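Local coordinates for B-type Cna protein (Enterococcus faecium, PDB 6FWY), which is of unknown function but has a thioester domain, a type that in relatives can attach covalently to host surfaces, at residues G18-R26 / T100-L108. Numbering follows the deposited sequence.
Sequences GVKTDGYIR and TEAWYATQL
Tyr-104 reaches from helix 100-108 into the bend of 18-26, where strand 19-21 turns into a loop. Its CG lies anti to the backbone N (chi1 -171°), which aims the ring at that bend. From CB outward, CG and CD2 meet Tyr-24, with Tyr-24 CD1 3.8 Å from Tyr-104 CD2. Tyr-104 CD1 meets Thr-21 CG2 at 3.5 Å. CE1 and CZ lie against Gly-23 CA, and CE2 against Tyr-24 N and Ile-25 CG1. Ile-25 CG1 sits at the ring edge, in plane. Tyr-104 OH stands 3.5 Å from Gly-23 CA and is hydrogen-bonded to the backbone O of Met-37, in strand 32-44.

Tyr-24 turns its edge to the face of Tyr-104, an offset edge-to-face pair with planes at 63°. Glu-101 CG makes an off-centre CH-pi contact with the Tyr-24 ring. Beyond CG the Glu-101 chain is extended, and a water joins its OE2 to Tyr-24 OH. Glu-101 OE1 accepts from Gly-97 N and makes a salt bridge to Arg-136 of helix 131-150.

Thr-21 OG1 accepts from Gly-23 N at 3.0 Å, an ST turn. Its CG2 also touches Trp-103 CZ3. Ile-25 CD1 meets Leu-108 CD1 at 3.8 Å.

The direct contact is thus largely apolar and aromatic. Water links Tyr-24 OH to Glu-101. Tyr-104 OH ties helix 99-113 to the sheet, and Glu-101 ties it to helix 131-150.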
ATOM      1  N   GLY A  18       8.708   8.648 -22.481  1.00 39.73           N
ATOM      2  CA  GLY A  18       9.440   8.509 -23.742  1.00 40.75           C
ATOM      3  C   GLY A  18       9.773   7.062 -24.085  1.00 39.51           C
ATOM      4  O   GLY A  18      10.201   6.796 -25.181  1.00 40.26           O
ATOM      5  N   VAL A  19       9.632   6.142 -23.137  1.00 38.37           N
ATOM      6  CA  VAL A  19       9.841   4.728 -23.401  1.00 38.58           C
ATOM      7  C   VAL A  19       8.593   4.100 -24.045  1.00 37.32           C
ATOM      8  O   VAL A  19       7.479   4.265 -23.559  1.00 36.97           O
ATOM      9  CB  VAL A  19      10.225   3.952 -22.122  1.00 37.93           C
ATOM     10  CG1 VAL A  19      10.286   2.439 -22.387  1.00 36.77           C
ATOM     11  CG2 VAL A  19      11.558   4.479 -21.552  1.00 39.05           C
ATOM     12  N   LYS A  20       8.790   3.397 -25.141  1.00 37.69           N
ATOM     13  CA  LYS A  20       7.688   2.675 -25.789  1.00 37.64           C
ATOM     14  C   LYS A  20       8.209   1.460 -26.519  1.00 36.67           C
ATOM     15  O   LYS A  20       9.390   1.383 -26.871  1.00 37.42           O
ATOM     16  CB  LYS A  20       6.866   3.521 -26.759  1.00 38.50           C
ATOM     17  CG  LYS A  20       6.410   4.854 -26.274  1.00 40.05           C
ATOM     18  CD  LYS A  20       5.816   5.689 -27.394  1.00 41.44           C
ATOM     19  CE  LYS A  20       5.361   7.015 -26.784  1.00 42.66           C
ATOM     20  NZ  LYS A  20       4.589   7.829 -27.772  1.00 44.69           N
ATOM     21  N   THR A  21       7.288   0.538 -26.745  1.00 35.16           N
ATOM     22  CA  THR A  21       7.589  -0.702 -27.441  1.00 35.00           C
ATOM     23  C   THR A  21       6.371  -1.180 -28.225  1.00 34.45           C
ATOM     24  O   THR A  21       5.228  -0.948 -27.838  1.00 32.32           O
ATOM     25  CB  THR A  21       8.047  -1.811 -26.471  1.00 34.38           C
ATOM     26  OG1 THR A  21       8.345  -3.000 -27.200  1.00 35.49           O
ATOM     27  CG2 THR A  21       6.986  -2.136 -25.436  1.00 33.61           C
ATOM     28  N   ASP A  22       6.647  -1.896 -29.320  1.00 36.08           N
ATOM     29  CA  ASP A  22       5.615  -2.606 -30.068  1.00 34.93           C
ATOM     30  C   ASP A  22       5.244  -3.944 -29.411  1.00 34.58           C
ATOM     31  O   ASP A  22       4.322  -4.648 -29.888  1.00 34.40           O
ATOM     32  CB  ASP A  22       6.052  -2.781 -31.542  1.00 36.71           C
ATOM     33  CG  ASP A  22       7.426  -3.410 -31.702  1.00 38.03           C
ATOM     34  OD1 ASP A  22       8.035  -3.868 -30.707  1.00 39.38           O
ATOM     35  OD2 ASP A  22       7.925  -3.422 -32.836  1.00 40.23           O
ATOM     36  N   GLY A  23       5.961  -4.332 -28.355  1.00 33.53           N
ATOM     37  CA  GLY A  23       5.637  -5.532 -27.591  1.00 32.74           C
ATOM     38  C   GLY A  23       6.536  -6.673 -27.958  1.00 32.71           C
ATOM     39  O   GLY A  23       7.037  -6.737 -29.079  1.00 33.91           O
ATOM     40  N   TYR A  24       6.759  -7.566 -26.998  1.00 32.22           N
ATOM     41  CA  TYR A  24       7.579  -8.772 -27.175  1.00 33.29           C
ATOM     42  C   TYR A  24       6.750 -10.053 -27.350  1.00 32.28           C
ATOM     43  O   TYR A  24       7.310 -11.133 -27.501  1.00 32.65           O
ATOM     44  CB  TYR A  24       8.469  -8.936 -25.948  1.00 34.02           C
ATOM     45  CG  TYR A  24       9.465  -7.832 -25.827  1.00 35.33           C
ATOM     46  CD1 TYR A  24       9.138  -6.658 -25.166  1.00 34.83           C
ATOM     47  CD2 TYR A  24      10.732  -7.951 -26.391  1.00 36.53           C
ATOM     48  CE1 TYR A  24      10.050  -5.621 -25.076  1.00 36.25           C
ATOM     49  CE2 TYR A  24      11.654  -6.932 -26.277  1.00 37.27           C
ATOM     50  CZ  TYR A  24      11.306  -5.781 -25.607  1.00 37.28           C
ATOM     51  OH  TYR A  24      12.227  -4.779 -25.526  1.00 39.03           O
ATOM     52  N   ILE A  25       5.431  -9.896 -27.300  1.00 31.48           N
ATOM     53  CA  ILE A  25       4.454 -10.961 -27.403  1.00 31.72           C
ATOM     54  C   ILE A  25       3.293 -10.456 -28.242  1.00 31.59           C
ATOM     55  O   ILE A  25       3.203  -9.278 -28.545  1.00 32.28           O
ATOM     56  CB  ILE A  25       3.945 -11.441 -26.004  1.00 31.30           C
ATOM     57  CG1 ILE A  25       3.206 -10.347 -25.231  1.00 30.78           C
ATOM     58  CG2 ILE A  25       5.105 -11.973 -25.156  1.00 32.00           C
ATOM     59  CD1 ILE A  25       1.720 -10.232 -25.478  1.00 30.50           C
ATOM     60  N   ARG A  26       2.403 -11.372 -28.600  1.00 32.23           N
ATOM     61  CA  ARG A  26       1.131 -11.041 -29.234  1.00 32.04           C
ATOM     62  C   ARG A  26       0.062 -11.805 -28.471  1.00 32.24           C
ATOM     63  O   ARG A  26       0.387 -12.630 -27.620  1.00 32.42           O
ATOM     64  CB  ARG A  26       1.154 -11.412 -30.724  1.00 31.97           C
ATOM     65  CG  ARG A  26       2.176 -10.611 -31.509  1.00 32.44           C
ATOM     66  CD  ARG A  26       2.430 -11.134 -32.892  1.00 32.22           C
ATOM     67  NE  ARG A  26       3.189 -12.382 -32.875  1.00 32.44           N
ATOM     68  CZ  ARG A  26       3.332 -13.199 -33.928  1.00 32.07           C
ATOM     69  NH1 ARG A  26       2.796 -12.895 -35.091  1.00 31.30           N
ATOM     70  NH2 ARG A  26       4.042 -14.311 -33.807  1.00 32.01           N
ATOM     71  N   THR A 100      13.353  -1.998 -20.369  1.00 38.80           N
ATOM     72  CA  THR A 100      12.171  -2.013 -21.247  1.00 37.25           C
ATOM     73  C   THR A 100      11.482  -3.364 -21.160  1.00 35.84           C
ATOM     74  O   THR A 100      10.269  -3.417 -21.048  1.00 34.10           O
ATOM     75  CB  THR A 100      12.509  -1.720 -22.711  1.00 37.77           C
ATOM     76  OG1 THR A 100      13.170  -0.474 -22.804  1.00 38.44           O
ATOM     77  CG2 THR A 100      11.235  -1.628 -23.551  1.00 36.87           C
ATOM     78  N   GLU A 101      12.272  -4.435 -21.215  1.00 36.56           N
ATOM     79  CA  GLU A 101      11.758  -5.799 -21.044  1.00 36.32           C
ATOM     80  C   GLU A 101      11.129  -6.002 -19.662  1.00 35.79           C
ATOM     81  O   GLU A 101      10.080  -6.627 -19.553  1.00 34.77           O
ATOM     82  CB  GLU A 101      12.864  -6.845 -21.256  1.00 37.50           C
ATOM     83  CG  GLU A 101      13.313  -7.000 -22.703  1.00 38.52           C
ATOM     84  CD  GLU A 101      14.551  -7.856 -22.893  1.00 40.07           C
ATOM     85  OE1 GLU A 101      14.906  -8.654 -21.981  1.00 40.57           O
ATOM     86  OE2 GLU A 101      15.166  -7.742 -23.976  1.00 41.21           O
ATOM     87  N   ALA A 102      11.784  -5.485 -18.621  1.00 36.19           N
ATOM     88  CA  ALA A 102      11.270  -5.604 -17.244  1.00 35.96           C
ATOM     89  C   ALA A 102       9.947  -4.851 -17.087  1.00 34.24           C
ATOM     90  O   ALA A 102       8.978  -5.389 -16.567  1.00 33.86           O
ATOM     91  CB  ALA A 102      12.303  -5.120 -16.231  1.00 37.00           C
ATOM     92  N   TRP A 103       9.912  -3.614 -17.562  1.00 34.16           N
ATOM     93  CA  TRP A 103       8.681  -2.834 -17.560  1.00 33.62           C
ATOM     94  C   TRP A 103       7.548  -3.522 -18.339  1.00 33.77           C
ATOM     95  O   TRP A 103       6.425  -3.617 -17.838  1.00 33.99           O
ATOM     96  CB  TRP A 103       8.922  -1.433 -18.120  1.00 33.20           C
ATOM     97  CG  TRP A 103       7.659  -0.765 -18.597  1.00 31.78           C
ATOM     98  CD1 TRP A 103       6.617  -0.320 -17.841  1.00 31.04           C
ATOM     99  CD2 TRP A 103       7.313  -0.501 -19.948  1.00 31.61           C
ATOM    100  NE1 TRP A 103       5.641   0.210 -18.642  1.00 30.84           N
ATOM    101  CE2 TRP A 103       6.040   0.112 -19.944  1.00 30.90           C
ATOM    102  CE3 TRP A 103       7.948  -0.745 -21.174  1.00 32.67           C
ATOM    103  CZ2 TRP A 103       5.389   0.509 -21.120  1.00 31.39           C
ATOM    104  CZ3 TRP A 103       7.306  -0.356 -22.343  1.00 32.47           C
ATOM    105  CH2 TRP A 103       6.040   0.270 -22.307  1.00 32.02           C
ATOM    106  N   TYR A 104       7.832  -4.002 -19.549  1.00 33.98           N
ATOM    107  CA  TYR A 104       6.790  -4.635 -20.372  1.00 33.49           C
ATOM    108  C   TYR A 104       6.254  -5.910 -19.733  1.00 33.79           C
ATOM    109  O   TYR A 104       5.041  -6.174 -19.764  1.00 33.13           O
ATOM    110  CB  TYR A 104       7.295  -4.918 -21.790  1.00 33.53           C
ATOM    111  CG  TYR A 104       6.209  -5.377 -22.729  1.00 33.02           C
ATOM    112  CD1 TYR A 104       5.382  -4.459 -23.373  1.00 33.09           C
ATOM    113  CD2 TYR A 104       6.014  -6.724 -22.978  1.00 33.04           C
ATOM    114  CE1 TYR A 104       4.376  -4.879 -24.243  1.00 32.77           C
ATOM    115  CE2 TYR A 104       5.017  -7.153 -23.849  1.00 32.82           C
ATOM    116  CZ  TYR A 104       4.208  -6.225 -24.472  1.00 32.47           C
ATOM    117  OH  TYR A 104       3.237  -6.643 -25.331  1.00 31.90           O
ATOM    118  N   ALA A 105       7.158  -6.715 -19.178  1.00 34.96           N
ATOM    119  CA  ALA A 105       6.784  -7.909 -18.401  1.00 34.59           C
ATOM    120  C   ALA A 105       5.800  -7.562 -17.309  1.00 33.46           C
ATOM    121  O   ALA A 105       4.833  -8.278 -17.107  1.00 33.24           O
ATOM    122  CB  ALA A 105       8.013  -8.563 -17.779  1.00 36.10           C
ATOM    123  N   THR A 106       6.036  -6.448 -16.630  1.00 32.91           N
ATOM    124  CA  THR A 106       5.145  -6.009 -15.573  1.00 32.18           C
ATOM    125  C   THR A 106       3.799  -5.551 -16.165  1.00 31.29           C
ATOM    126  O   THR A 106       2.752  -5.882 -15.626  1.00 31.81           O
ATOM    127  CB  THR A 106       5.799  -4.917 -14.679  1.00 32.08           C
ATOM    128  OG1 THR A 106       7.136  -5.298 -14.341  1.00 32.81           O
ATOM    129  CG2 THR A 106       5.036  -4.739 -13.413  1.00 31.49           C
ATOM    130  N   GLN A 107       3.830  -4.814 -17.268  1.00 30.73           N
ATOM    131  CA  GLN A 107       2.599  -4.385 -17.952  1.00 30.92           C
ATOM    132  C   GLN A 107       1.777  -5.596 -18.440  1.00 30.74           C
ATOM    133  O   GLN A 107       0.548  -5.560 -18.445  1.00 30.04           O
ATOM    134  CB  GLN A 107       2.936  -3.436 -19.118  1.00 31.46           C
ATOM    135  CG  GLN A 107       1.765  -2.998 -20.003  1.00 31.52           C
ATOM    136  CD  GLN A 107       0.672  -2.298 -19.215  1.00 31.66           C
ATOM    137  OE1 GLN A 107       0.827  -1.157 -18.815  1.00 31.48           O
ATOM    138  NE2 GLN A 107      -0.436  -2.988 -18.990  1.00 31.19           N
ATOM    139  N   LEU A 108       2.470  -6.656 -18.845  1.00 30.82           N
ATOM    140  CA  LEU A 108       1.801  -7.880 -19.274  1.00 31.20           C
ATOM    141  C   LEU A 108       1.015  -8.492 -18.101  1.00 30.99           C
ATOM    142  O   LEU A 108      -0.148  -8.826 -18.243  1.00 31.24           O
ATOM    143  CB  LEU A 108       2.838  -8.845 -19.857  1.00 31.55           C
ATOM    144  CG  LEU A 108       2.376 -10.094 -20.599  1.00 32.17           C
ATOM    145  CD1 LEU A 108       1.364  -9.799 -21.715  1.00 31.89           C
ATOM    146  CD2 LEU A 108       3.643 -10.734 -21.150  1.00 32.83           C
TER
HETATM  147  O   HOH W   1      14.660  -5.727 -25.685  1.00 40.09           O